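Local structure of sensor protein (Rhodopseudomonas palustris, 2OOL) at residues I182-F187 with V195-R200; M282-V287 with I296-L301. The protein senses light through a bound biliverdin chromophore as a bacteriophytochrome, and probably signals as a histidine kinase, of which this piece is the chromophore-binding PAS-GAF part. All coordinates share one frame; numbering follows the deposited sequence.

Contact 1. Residues I182-F187 with V195-R200. With LBV (3-[2-[(Z)-[3-(2-carboxyethyl)-5-[(Z)-(4-ethenyl-3-methyl-5-oxidanylidene-pyrrol-2-ylidene)methyl]-4-methyl-pyrrol-1-ium -2-ylidene]methyl]-5-[(Z)-[(3E)-3-ethylidene-4-methyl-5-oxidanylidene-pyrrolidin-2-ylidene]methyl]-4-methyl-1H-pyrrol-3- yl]propanoic acid), chain C.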
ATOM      1  N   ILE A 182      15.249 -10.069  -8.844  1.00 51.73           N
ATOM      2  CA  ILE A 182      14.991 -10.126  -7.421  1.00 52.62           C
ATOM      3  C   ILE A 182      15.159 -11.570  -6.966  1.00 52.81           C
ATOM      4  O   ILE A 182      14.569 -12.479  -7.550  1.00 52.90           O
ATOM      5  CB  ILE A 182      13.560  -9.654  -7.099  1.00 53.65           C
ATOM      6  CG1 ILE A 182      13.230  -8.312  -7.776  1.00 52.06           C
ATOM      7  CG2 ILE A 182      13.295  -9.615  -5.589  1.00 48.62           C
ATOM      8  CD1 ILE A 182      14.174  -7.186  -7.560  1.00 50.24           C
ATOM      9  N   LYS A 183      15.946 -11.767  -5.898  1.00 52.75           N
ATOM     10  CA  LYS A 183      16.263 -13.106  -5.360  1.00 52.80           C
ATOM     11  C   LYS A 183      15.872 -13.183  -3.900  1.00 51.91           C
ATOM     12  O   LYS A 183      16.048 -12.248  -3.186  1.00 52.31           O
ATOM     13  CB  LYS A 183      17.762 -13.384  -5.479  1.00 53.06           C
ATOM     14  CG  LYS A 183      18.261 -13.499  -6.974  1.00 52.19           C
ATOM     15  CD  LYS A 183      19.741 -13.109  -7.139  1.00 53.88           C
ATOM     16  CE  LYS A 183      20.002 -11.657  -6.768  1.00 56.58           C
ATOM     17  NZ  LYS A 183      19.824 -10.668  -7.834  1.00 58.72           N
ATOM     18  N   VAL A 184      15.347 -14.318  -3.453  1.00 51.68           N
ATOM     19  CA  VAL A 184      15.189 -14.551  -2.018  1.00 51.65           C
ATOM     20  C   VAL A 184      16.283 -15.545  -1.635  1.00 51.81           C
ATOM     21  O   VAL A 184      16.390 -16.623  -2.203  1.00 51.63           O
ATOM     22  CB  VAL A 184      13.811 -15.071  -1.662  1.00 50.58           C
ATOM     23  CG1 VAL A 184      13.707 -15.256  -0.134  1.00 50.81           C
ATOM     24  CG2 VAL A 184      12.790 -14.106  -2.188  1.00 50.05           C
ATOM     25  N   TYR A 185      17.110 -15.129  -0.704  1.00 52.77           N
ATOM     26  CA  TYR A 185      18.340 -15.808  -0.321  1.00 52.81           C
ATOM     27  C   TYR A 185      18.138 -16.248   1.117  1.00 52.87           C
ATOM     28  O   TYR A 185      17.877 -15.404   1.973  1.00 52.52           O
ATOM     29  CB  TYR A 185      19.492 -14.789  -0.355  1.00 53.69           C
ATOM     30  CG  TYR A 185      20.885 -15.341  -0.117  1.00 54.27           C
ATOM     31  CD1 TYR A 185      21.591 -15.055   1.057  1.00 54.20           C
ATOM     32  CD2 TYR A 185      21.511 -16.103  -1.067  1.00 54.84           C
ATOM     33  CE1 TYR A 185      22.880 -15.545   1.270  1.00 52.83           C
ATOM     34  CE2 TYR A 185      22.807 -16.620  -0.860  1.00 54.76           C
ATOM     35  CZ  TYR A 185      23.494 -16.315   0.312  1.00 57.39           C
ATOM     36  OH  TYR A 185      24.785 -16.850   0.507  1.00 56.43           O
ATOM     37  N   GLN A 186      18.293 -17.543   1.390  1.00 51.48           N
ATOM     38  CA  GLN A 186      18.057 -18.073   2.733  1.00 52.46           C
ATOM     39  C   GLN A 186      19.369 -18.553   3.319  1.00 51.95           C
ATOM     40  O   GLN A 186      20.157 -19.195   2.625  1.00 51.72           O
ATOM     41  CB  GLN A 186      17.093 -19.284   2.680  1.00 52.24           C
ATOM     42  CG  GLN A 186      16.679 -19.803   4.062  1.00 51.80           C
ATOM     43  CD  GLN A 186      15.851 -21.081   3.994  1.00 53.97           C
ATOM     44  OE1 GLN A 186      15.283 -21.520   4.990  1.00 58.66           O
ATOM     45  NE2 GLN A 186      15.779 -21.669   2.834  1.00 50.42           N
ATOM     46  N   PHE A 187      19.594 -18.255   4.592  1.00 52.56           N
ATOM     47  CA  PHE A 187      20.853 -18.658   5.277  1.00 52.07           C
ATOM     48  C   PHE A 187      20.693 -20.092   5.825  1.00 52.73           C
ATOM     49  O   PHE A 187      19.619 -20.432   6.368  1.00 52.09           O
ATOM     50  CB  PHE A 187      21.188 -17.682   6.404  1.00 52.21           C
ATOM     51  CG  PHE A 187      21.743 -16.328   5.925  1.00 51.28           C
ATOM     52  CD1 PHE A 187      20.991 -15.180   6.062  1.00 50.46           C
ATOM     53  CD2 PHE A 187      22.987 -16.245   5.296  1.00 47.34           C
ATOM     54  CE1 PHE A 187      21.464 -13.963   5.589  1.00 50.05           C
ATOM     55  CE2 PHE A 187      23.482 -15.050   4.854  1.00 50.41           C
ATOM     56  CZ  PHE A 187      22.725 -13.895   4.986  1.00 50.68           C
ATOM     57  N   VAL A 195      20.002 -19.162  -3.078  1.00 53.55           N
ATOM     58  CA  VAL A 195      18.859 -18.507  -3.722  1.00 52.01           C
ATOM     59  C   VAL A 195      17.735 -19.532  -3.842  1.00 52.05           C
ATOM     60  O   VAL A 195      17.827 -20.492  -4.602  1.00 50.85           O
ATOM     61  CB  VAL A 195      19.251 -17.963  -5.109  1.00 52.78           C
ATOM     62  CG1 VAL A 195      18.026 -17.363  -5.846  1.00 52.05           C
ATOM     63  CG2 VAL A 195      20.431 -16.879  -4.973  1.00 47.29           C
ATOM     64  N   ILE A 196      16.675 -19.339  -3.083  1.00 51.69           N
ATOM     65  CA  ILE A 196      15.575 -20.288  -3.100  1.00 52.38           C
ATOM     66  C   ILE A 196      14.397 -19.832  -3.968  1.00 52.20           C
ATOM     67  O   ILE A 196      13.499 -20.632  -4.287  1.00 53.67           O
ATOM     68  CB  ILE A 196      15.117 -20.626  -1.679  1.00 52.87           C
ATOM     69  CG1 ILE A 196      14.718 -19.356  -0.908  1.00 53.22           C
ATOM     70  CG2 ILE A 196      16.272 -21.325  -0.936  1.00 54.57           C
ATOM     71  CD1 ILE A 196      13.961 -19.614   0.375  1.00 53.86           C
ATOM     72  N   ALA A 197      14.385 -18.573  -4.378  1.00 51.94           N
ATOM     73  CA  ALA A 197      13.356 -18.080  -5.306  1.00 52.29           C
ATOM     74  C   ALA A 197      13.946 -16.901  -6.046  1.00 52.16           C
ATOM     75  O   ALA A 197      14.930 -16.317  -5.595  1.00 50.87           O
ATOM     76  CB  ALA A 197      12.070 -17.661  -4.572  1.00 51.22           C
ATOM     77  N   GLU A 198      13.336 -16.582  -7.183  1.00 52.44           N
ATOM     78  CA  GLU A 198      13.849 -15.596  -8.116  1.00 53.77           C
ATOM     79  C   GLU A 198      12.764 -15.121  -9.066  1.00 54.25           C
ATOM     80  O   GLU A 198      12.005 -15.903  -9.568  1.00 52.05           O
ATOM     81  CB  GLU A 198      14.956 -16.199  -8.962  1.00 54.24           C
ATOM     82  CG  GLU A 198      15.774 -15.177  -9.730  1.00 53.83           C
ATOM     83  CD  GLU A 198      16.908 -15.838 -10.484  1.00 55.34           C
ATOM     84  OE1 GLU A 198      16.594 -16.689 -11.353  1.00 55.59           O
ATOM     85  OE2 GLU A 198      18.104 -15.516 -10.178  1.00 54.39           O
ATOM     86  N   ASP A 199      12.678 -13.812  -9.282  1.00 55.73           N
ATOM     87  CA  ASP A 199      11.920 -13.308 -10.431  1.00 55.70           C
ATOM     88  C   ASP A 199      12.813 -12.334 -11.141  1.00 56.01           C
ATOM     89  O   ASP A 199      13.396 -11.446 -10.517  1.00 53.25           O
ATOM     90  CB  ASP A 199      10.644 -12.619  -9.979  1.00 56.20           C
ATOM     91  CG  ASP A 199       9.609 -12.479 -11.106  1.00 56.15           C
ATOM     92  OD1 ASP A 199       9.283 -13.459 -11.812  1.00 62.52           O
ATOM     93  OD2 ASP A 199       9.115 -11.365 -11.284  1.00 60.55           O
ATOM     94  N   ARG A 200      12.917 -12.496 -12.450  1.00 56.43           N
ATOM     95  CA  ARG A 200      13.736 -11.629 -13.286  1.00 58.82           C
ATOM     96  C   ARG A 200      13.095 -11.327 -14.650  1.00 60.00           C
ATOM     97  O   ARG A 200      12.250 -12.088 -15.162  1.00 58.42           O
ATOM     98  CB  ARG A 200      15.104 -12.260 -13.522  1.00 58.27           C
ATOM     99  CG  ARG A 200      15.044 -13.574 -14.164  1.00 60.75           C
ATOM    100  CD  ARG A 200      16.421 -14.124 -14.479  1.00 61.95           C
ATOM    101  NE  ARG A 200      16.269 -15.114 -15.535  1.00 65.45           N
ATOM    102  CZ  ARG A 200      15.684 -16.289 -15.364  1.00 66.34           C
ATOM    103  NH1 ARG A 200      15.229 -16.650 -14.165  1.00 70.20           N
ATOM    104  NH2 ARG A 200      15.564 -17.102 -16.379  1.00 63.60           N
TER
HETATM  105  C1A LBV C 400      32.917 -10.708  -0.269  1.00 55.95           C
HETATM  106  C1B LBV C 400      30.974  -7.628   2.278  1.00 50.99           C
HETATM  107  O1B LBV C 400      28.917  -1.707   3.892  1.00 34.79           O
HETATM  108  C1C LBV C 400      26.640  -7.825   0.943  1.00 43.62           C
HETATM  109  O1C LBV C 400      22.330  -5.659  -0.999  1.00 38.53           O
HETATM  110  C1D LBV C 400      25.205 -11.157  -2.104  1.00 49.75           C
HETATM  111  C2A LBV C 400      34.218 -10.895   0.472  1.00 54.65           C
HETATM  112  C2B LBV C 400      30.738  -6.540   3.129  1.00 46.95           C
HETATM  113  O2B LBV C 400      26.902  -2.580   4.055  1.00 34.47           O
HETATM  114  C2C LBV C 400      25.260  -7.652   0.708  1.00 40.66           C
HETATM  115  O2C LBV C 400      24.210  -5.476  -2.151  1.00 32.55           O
HETATM  116  C2D LBV C 400      25.128 -12.529  -2.421  1.00 50.56           C
HETATM  117  C3A LBV C 400      33.968  -9.870   1.593  1.00 55.35           C
HETATM  118  C3B LBV C 400      29.401  -6.171   3.002  1.00 44.10           C
HETATM  119  C3C LBV C 400      24.858  -8.709  -0.092  1.00 43.20           C
HETATM  120  C3D LBV C 400      24.165 -12.642  -3.400  1.00 51.80           C
HETATM  121  C4A LBV C 400      32.691  -9.271   1.415  1.00 54.88           C
HETATM  122  C4B LBV C 400      28.801  -7.088   2.089  1.00 44.24           C
HETATM  123  C4C LBV C 400      25.986  -9.500  -0.373  1.00 43.28           C
HETATM  124  C4D LBV C 400      23.689 -11.349  -3.659  1.00 52.52           C
HETATM  125  CAA LBV C 400      34.842  -9.561   2.660  1.00 55.80           C
HETATM  126  CAB LBV C 400      28.728  -4.997   3.730  1.00 40.89           C
HETATM  127  CAC LBV C 400      24.274  -6.558   1.180  1.00 41.48           C
HETATM  128  CAD LBV C 400      23.806 -13.822  -4.005  1.00 50.72           C
HETATM  129  CBA LBV C 400      36.228 -10.206   3.000  1.00 58.06           C
HETATM  130  CBB LBV C 400      28.553  -3.789   2.833  1.00 38.07           C
HETATM  131  CBC LBV C 400      24.343  -5.310   0.244  1.00 40.03           C
HETATM  132  CBD LBV C 400      22.817 -13.912  -4.978  1.00 50.46           C
HETATM  133  CGB LBV C 400      28.076  -2.588   3.674  1.00 36.62           C
HETATM  134  CGC LBV C 400      23.555  -5.486  -1.094  1.00 39.62           C
HETATM  135  CHB LBV C 400      32.223  -8.266   2.281  1.00 49.81           C
HETATM  136  CHC LBV C 400      27.421  -6.959   1.740  1.00 42.67           C
HETATM  137  CHD LBV C 400      26.068 -10.670  -1.131  1.00 46.33           C
HETATM  138  CMA LBV C 400      35.372 -10.464  -0.447  0.50 56.38           C
HETATM  139  CMB LBV C 400      31.782  -5.838   4.026  1.00 42.99           C
HETATM  140  CMC LBV C 400      23.392  -8.882  -0.544  1.00 40.02           C
HETATM  141  CMD LBV C 400      25.916 -13.715  -1.823  1.00 47.67           C
HETATM  142  N_A LBV C 400      32.122  -9.792   0.322  1.00 55.96           N
HETATM  143  O_A LBV C 400      32.608 -11.317  -1.289  1.00 55.40           O
HETATM  144  N_B LBV C 400      29.789  -7.916   1.711  1.00 43.22           N
HETATM  145  N_C LBV C 400      27.009  -8.924   0.262  1.00 43.28           N
HETATM  146  N_D LBV C 400      24.353 -10.504  -2.872  1.00 49.36           N
HETATM  147  O_D LBV C 400      22.816 -10.996  -4.471  1.00 48.55           O
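I182 and D199 pair antiparallel through two backbone hydrogen bonds, I182 N to D199 O and D199 N to I182 O, both 2.9 Å. V184 N donates to A197 O at 3.0 Å, and I196 N to V184 O. I196 and A197 both face V184, a classic beta bulge that shifts the register by one. I196 CG1 lies between its backbone N and carbonyl carbon (chi1 57°), 3.5 Å from V184 O.

On one face V184 CB meets A197 CB at 4.3 Å. K183, Y185 and V195 lie on the chromophore's side of the sheet. V195 CG1 touches K183 CB and CG, while V195 CG2 lies 3.8 Å from LBV CBD. The Y185 and V195 side chains cross at about a right angle, Y185 CD2 beside V195 CG2.

E198 lies side by side with K183, E198 OE2 3.8 Å from K183 CG. This is packing, not a salt bridge: K183 NZ and E198 OE2 are 5.7 Å apart. S206 OG and L207 N bond E198, and a salt bridge with a weak hydrogen bond joins E198 OE1 to R200 NH1.

Strand 181-187 lies between strands 193-200 and 291-300. Helix 162-177 covers the I182, A197 and D199 face, where R174 salt-bridges D199.

Contact 2. Residues M282-V287 with I296-L301. With LBV (3-[2-[(Z)-[3-(2-carboxyethyl)-5-[(Z)-(4-ethenyl-3-methyl-5-oxidanylidene-pyrrol-2-ylidene)methyl]-4-methyl-pyrrol-1-ium -2-ylidene]methyl]-5-[(Z)-[(3E)-3-ethylidene-4-methyl-5-oxidanylidene-pyrrolidin-2-ylidene]methyl]-4-methyl-1H-pyrrol-3- yl]propanoic acid), chain C.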
ATOM      1  N   MET A 282      19.946  -3.431  -4.097  1.00 53.33           N
ATOM      2  CA  MET A 282      19.122  -3.112  -2.939  1.00 54.27           C
ATOM      3  C   MET A 282      18.726  -4.390  -2.230  1.00 53.28           C
ATOM      4  O   MET A 282      18.282  -5.366  -2.883  1.00 54.38           O
ATOM      5  CB  MET A 282      17.835  -2.409  -3.360  1.00 53.83           C
ATOM      6  CG  MET A 282      16.873  -2.204  -2.152  1.00 55.34           C
ATOM      7  SD  MET A 282      15.397  -1.258  -2.566  1.00 63.11           S
ATOM      8  CE  MET A 282      14.643  -2.282  -3.759  1.00 61.41           C
ATOM      9  N   SER A 283      18.792  -4.386  -0.912  1.00 53.30           N
ATOM     10  CA  SER A 283      18.385  -5.568  -0.173  1.00 54.14           C
ATOM     11  C   SER A 283      17.601  -5.236   1.091  1.00 53.46           C
ATOM     12  O   SER A 283      17.706  -4.161   1.624  1.00 52.52           O
ATOM     13  CB  SER A 283      19.596  -6.496   0.083  1.00 54.57           C
ATOM     14  OG  SER A 283      20.681  -5.834   0.712  1.00 55.67           O
ATOM     15  N   ILE A 284      16.745  -6.191   1.472  1.00 53.59           N
ATOM     16  CA  ILE A 284      15.848  -6.113   2.603  1.00 52.97           C
ATOM     17  C   ILE A 284      16.034  -7.407   3.387  1.00 53.20           C
ATOM     18  O   ILE A 284      15.943  -8.528   2.835  1.00 54.40           O
ATOM     19  CB  ILE A 284      14.367  -6.001   2.165  1.00 52.96           C
ATOM     20  CG1 ILE A 284      14.103  -4.793   1.229  1.00 53.84           C
ATOM     21  CG2 ILE A 284      13.459  -5.973   3.349  1.00 52.96           C
ATOM     22  CD1 ILE A 284      14.088  -5.174  -0.208  1.00 57.65           C
ATOM     23  N   SER A 285      16.272  -7.268   4.675  1.00 53.79           N
ATOM     24  CA  SER A 285      16.450  -8.399   5.614  1.00 54.47           C
ATOM     25  C   SER A 285      15.163  -9.175   5.883  1.00 54.48           C
ATOM     26  O   SER A 285      14.074  -8.609   5.907  1.00 55.47           O
ATOM     27  CB  SER A 285      17.032  -7.855   6.952  1.00 55.03           C
ATOM     28  OG  SER A 285      18.322  -7.307   6.710  1.00 57.31           O
ATOM     29  N   ILE A 286      15.281 -10.478   6.094  1.00 54.43           N
ATOM     30  CA  ILE A 286      14.173 -11.249   6.669  1.00 55.04           C
ATOM     31  C   ILE A 286      14.637 -11.720   8.024  1.00 55.16           C
ATOM     32  O   ILE A 286      15.646 -12.400   8.125  1.00 55.19           O
ATOM     33  CB  ILE A 286      13.764 -12.463   5.790  1.00 54.68           C
ATOM     34  CG1 ILE A 286      13.384 -11.987   4.382  1.00 54.92           C
ATOM     35  CG2 ILE A 286      12.645 -13.303   6.491  1.00 54.06           C
ATOM     36  CD1 ILE A 286      13.279 -13.137   3.348  1.00 53.47           C
ATOM     37  N   VAL A 287      13.910 -11.320   9.057  1.00 56.76           N
ATOM     38  CA  VAL A 287      14.343 -11.490  10.443  1.00 57.67           C
ATOM     39  C   VAL A 287      13.321 -12.276  11.246  1.00 58.86           C
ATOM     40  O   VAL A 287      12.181 -11.834  11.460  1.00 58.02           O
ATOM     41  CB  VAL A 287      14.562 -10.103  11.127  1.00 58.02           C
ATOM     42  CG1 VAL A 287      14.862 -10.224  12.643  1.00 56.24           C
ATOM     43  CG2 VAL A 287      15.704  -9.312  10.425  1.00 57.77           C
ATOM     44  N   ILE A 296      16.066 -10.460   0.762  1.00 54.89           N
ATOM     45  CA  ILE A 296      15.593 -10.168  -0.581  1.00 54.18           C
ATOM     46  C   ILE A 296      16.650  -9.279  -1.192  1.00 53.15           C
ATOM     47  O   ILE A 296      16.923  -8.200  -0.692  1.00 52.65           O
ATOM     48  CB  ILE A 296      14.249  -9.434  -0.566  1.00 54.24           C
ATOM     49  CG1 ILE A 296      13.247 -10.233   0.270  1.00 54.35           C
ATOM     50  CG2 ILE A 296      13.755  -9.209  -1.995  1.00 55.24           C
ATOM     51  CD1 ILE A 296      11.798  -9.799   0.123  1.00 54.46           C
ATOM     52  N   SER A 297      17.311  -9.794  -2.224  1.00 53.52           N
ATOM     53  CA  SER A 297      18.404  -9.105  -2.893  1.00 53.20           C
ATOM     54  C   SER A 297      17.964  -8.736  -4.317  1.00 53.21           C
ATOM     55  O   SER A 297      17.542  -9.601  -5.084  1.00 52.44           O
ATOM     56  CB  SER A 297      19.591 -10.050  -3.005  1.00 53.96           C
ATOM     57  OG  SER A 297      20.718  -9.452  -3.641  1.00 53.34           O
ATOM     58  N   CYS A 298      18.079  -7.451  -4.636  1.00 53.37           N
ATOM     59  CA  CYS A 298      17.579  -6.853  -5.856  1.00 52.93           C
ATOM     60  C   CYS A 298      18.767  -6.261  -6.657  1.00 52.73           C
ATOM     61  O   CYS A 298      19.465  -5.404  -6.184  1.00 51.86           O
ATOM     62  CB  CYS A 298      16.580  -5.745  -5.503  1.00 53.08           C
ATOM     63  SG  CYS A 298      15.310  -6.112  -4.232  1.00 55.39           S
ATOM     64  N   HIS A 299      18.975  -6.726  -7.885  1.00 53.51           N
ATOM     65  CA  HIS A 299      20.073  -6.240  -8.707  1.00 53.13           C
ATOM     66  C   HIS A 299      19.551  -5.622 -10.010  1.00 52.84           C
ATOM     67  O   HIS A 299      18.534  -6.053 -10.561  1.00 50.70           O
ATOM     68  CB  HIS A 299      20.968  -7.407  -9.094  1.00 53.22           C
ATOM     69  CG  HIS A 299      21.785  -7.954  -7.974  1.00 54.73           C
ATOM     70  ND1 HIS A 299      22.427  -9.176  -8.067  1.00 52.53           N
ATOM     71  CD2 HIS A 299      22.035  -7.479  -6.723  1.00 51.38           C
ATOM     72  CE1 HIS A 299      23.058  -9.414  -6.926  1.00 57.13           C
ATOM     73  NE2 HIS A 299      22.845  -8.400  -6.101  1.00 53.70           N
ATOM     74  N   ASN A 300      20.268  -4.606 -10.469  1.00 52.76           N
ATOM     75  CA  ASN A 300      20.015  -4.001 -11.744  1.00 52.89           C
ATOM     76  C   ASN A 300      21.333  -3.892 -12.514  1.00 53.20           C
ATOM     77  O   ASN A 300      22.391  -3.680 -11.934  1.00 53.08           O
ATOM     78  CB  ASN A 300      19.326  -2.628 -11.596  1.00 53.03           C
ATOM     79  CG  ASN A 300      18.415  -2.317 -12.792  1.00 55.02           C
ATOM     80  OD1 ASN A 300      17.432  -3.010 -13.001  1.00 53.66           O
ATOM     81  ND2 ASN A 300      18.757  -1.290 -13.585  1.00 52.69           N
ATOM     82  N   LEU A 301      21.261  -4.040 -13.821  1.00 52.93           N
ATOM     83  CA  LEU A 301      22.449  -3.935 -14.647  1.00 53.54           C
ATOM     84  C   LEU A 301      23.051  -2.555 -14.590  1.00 53.86           C
ATOM     85  O   LEU A 301      24.278  -2.409 -14.498  1.00 55.21           O
ATOM     86  CB  LEU A 301      22.104  -4.253 -16.103  1.00 53.67           C
ATOM     87  CG  LEU A 301      23.284  -4.304 -17.104  1.00 54.86           C
ATOM     88  CD1 LEU A 301      24.053  -5.643 -17.012  1.00 56.35           C
ATOM     89  CD2 LEU A 301      22.806  -4.048 -18.533  1.00 52.88           C
TER
HETATM   90  C1A LBV C 400      32.917 -10.708  -0.269  1.00 55.95           C
HETATM   91  C1B LBV C 400      30.974  -7.628   2.278  1.00 50.99           C
HETATM   92  O1B LBV C 400      28.917  -1.707   3.892  1.00 34.79           O
HETATM   93  C1C LBV C 400      26.640  -7.825   0.943  1.00 43.62           C
HETATM   94  O1C LBV C 400      22.330  -5.659  -0.999  1.00 38.53           O
HETATM   95  C1D LBV C 400      25.205 -11.157  -2.104  1.00 49.75           C
HETATM   96  C2A LBV C 400      34.218 -10.895   0.472  1.00 54.65           C
HETATM   97  C2B LBV C 400      30.738  -6.540   3.129  1.00 46.95           C
HETATM   98  O2B LBV C 400      26.902  -2.580   4.055  1.00 34.47           O
HETATM   99  C2C LBV C 400      25.260  -7.652   0.708  1.00 40.66           C
HETATM  100  O2C LBV C 400      24.210  -5.476  -2.151  1.00 32.55           O
HETATM  101  C2D LBV C 400      25.128 -12.529  -2.421  1.00 50.56           C
HETATM  102  C3A LBV C 400      33.968  -9.870   1.593  1.00 55.35           C
HETATM  103  C3B LBV C 400      29.401  -6.171   3.002  1.00 44.10           C
HETATM  104  C3C LBV C 400      24.858  -8.709  -0.092  1.00 43.20           C
HETATM  105  C3D LBV C 400      24.165 -12.642  -3.400  1.00 51.80           C
HETATM  106  C4A LBV C 400      32.691  -9.271   1.415  1.00 54.88           C
HETATM  107  C4B LBV C 400      28.801  -7.088   2.089  1.00 44.24           C
HETATM  108  C4C LBV C 400      25.986  -9.500  -0.373  1.00 43.28           C
HETATM  109  C4D LBV C 400      23.689 -11.349  -3.659  1.00 52.52           C
HETATM  110  CAA LBV C 400      34.842  -9.561   2.660  1.00 55.80           C
HETATM  111  CAB LBV C 400      28.728  -4.997   3.730  1.00 40.89           C
HETATM  112  CAC LBV C 400      24.274  -6.558   1.180  1.00 41.48           C
HETATM  113  CAD LBV C 400      23.806 -13.822  -4.005  1.00 50.72           C
HETATM  114  CBA LBV C 400      36.228 -10.206   3.000  1.00 58.06           C
HETATM  115  CBB LBV C 400      28.553  -3.789   2.833  1.00 38.07           C
HETATM  116  CBC LBV C 400      24.343  -5.310   0.244  1.00 40.03           C
HETATM  117  CBD LBV C 400      22.817 -13.912  -4.978  1.00 50.46           C
HETATM  118  CGB LBV C 400      28.076  -2.588   3.674  1.00 36.62           C
HETATM  119  CGC LBV C 400      23.555  -5.486  -1.094  1.00 39.62           C
HETATM  120  CHB LBV C 400      32.223  -8.266   2.281  1.00 49.81           C
HETATM  121  CHC LBV C 400      27.421  -6.959   1.740  1.00 42.67           C
HETATM  122  CHD LBV C 400      26.068 -10.670  -1.131  1.00 46.33           C
HETATM  123  CMA LBV C 400      35.372 -10.464  -0.447  0.50 56.38           C
HETATM  124  CMB LBV C 400      31.782  -5.838   4.026  1.00 42.99           C
HETATM  125  CMC LBV C 400      23.392  -8.882  -0.544  1.00 40.02           C
HETATM  126  CMD LBV C 400      25.916 -13.715  -1.823  1.00 47.67           C
HETATM  127  N_A LBV C 400      32.122  -9.792   0.322  1.00 55.96           N
HETATM  128  O_A LBV C 400      32.608 -11.317  -1.289  1.00 55.40           O
HETATM  129  N_B LBV C 400      29.789  -7.916   1.711  1.00 43.22           N
HETATM  130  N_C LBV C 400      27.009  -8.924   0.262  1.00 43.28           N
HETATM  131  N_D LBV C 400      24.353 -10.504  -2.872  1.00 49.36           N
HETATM  132  O_D LBV C 400      22.816 -10.996  -4.471  1.00 48.55           O
HETATM  133  O   HOH W   1      21.160  -6.688  -3.289  1.00 42.83           O
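S283 and S297 face each other as a non-hydrogen-bonded antiparallel pair. S297 OG donates to LBV O_D at 2.7 Å. S283 OG, placed between its backbone N and carbonyl carbon (chi1 54°), is modelled only 2.4 Å from the propionate oxygen LBV O1C, so the details of this hydrogen bond are doubtful. R231 NH2 also bonds S283 OG.

One water lies 2.8 Å from S297 OG and from LBV O1C, with a weak, longer bond to M282 O; it can donate to two of the three at a time. M282 O already accepts from C298 N at 2.7 Å. M282 N bonds C298 O, and I284 and I296 exchange two more backbone bonds.

H299 brings CE1 to 2.9 Å and NE2 to 3.1 Å from LBV O_D, while its ND1 is hydrogen-bonded to R181. An alanine here would probably leave R181 without this partner and open a gap beside LBV O_D.

On the opposite face the side chains that meet are apolar. M282 CE touches C298 SG at 3.9 Å, and I286 CD1 meets I296 CG1, under helix 308-332. This is a beta hairpin of the GAF domain, with one face lining the bilin pocket, as in other phytochromes.

Contacts 1 and 2 are two antiparallel hairpins of one GAF-domain sheet, and both are largely buried. They meet where strands 181-187 and 291-300 are neighbours. K183 N probably bonds S297 O there at 2.8 Å, and I182 packs on I296 and C298. Contact 2 lies closer to the centre of the chain, and all its touching residues are buried. Contact 1 is farther out, with partly exposed Q186, I196 and D199. Both touch LBV, but by different chemistry. Contact 1 offers mainly carbon contacts from K183, Y185 and V195. Contact 2 gives serine hydroxyls and a bridging water. The same face of the sheet is covered by different helices: 162-177 over contact 1, 308-332 over contact 2.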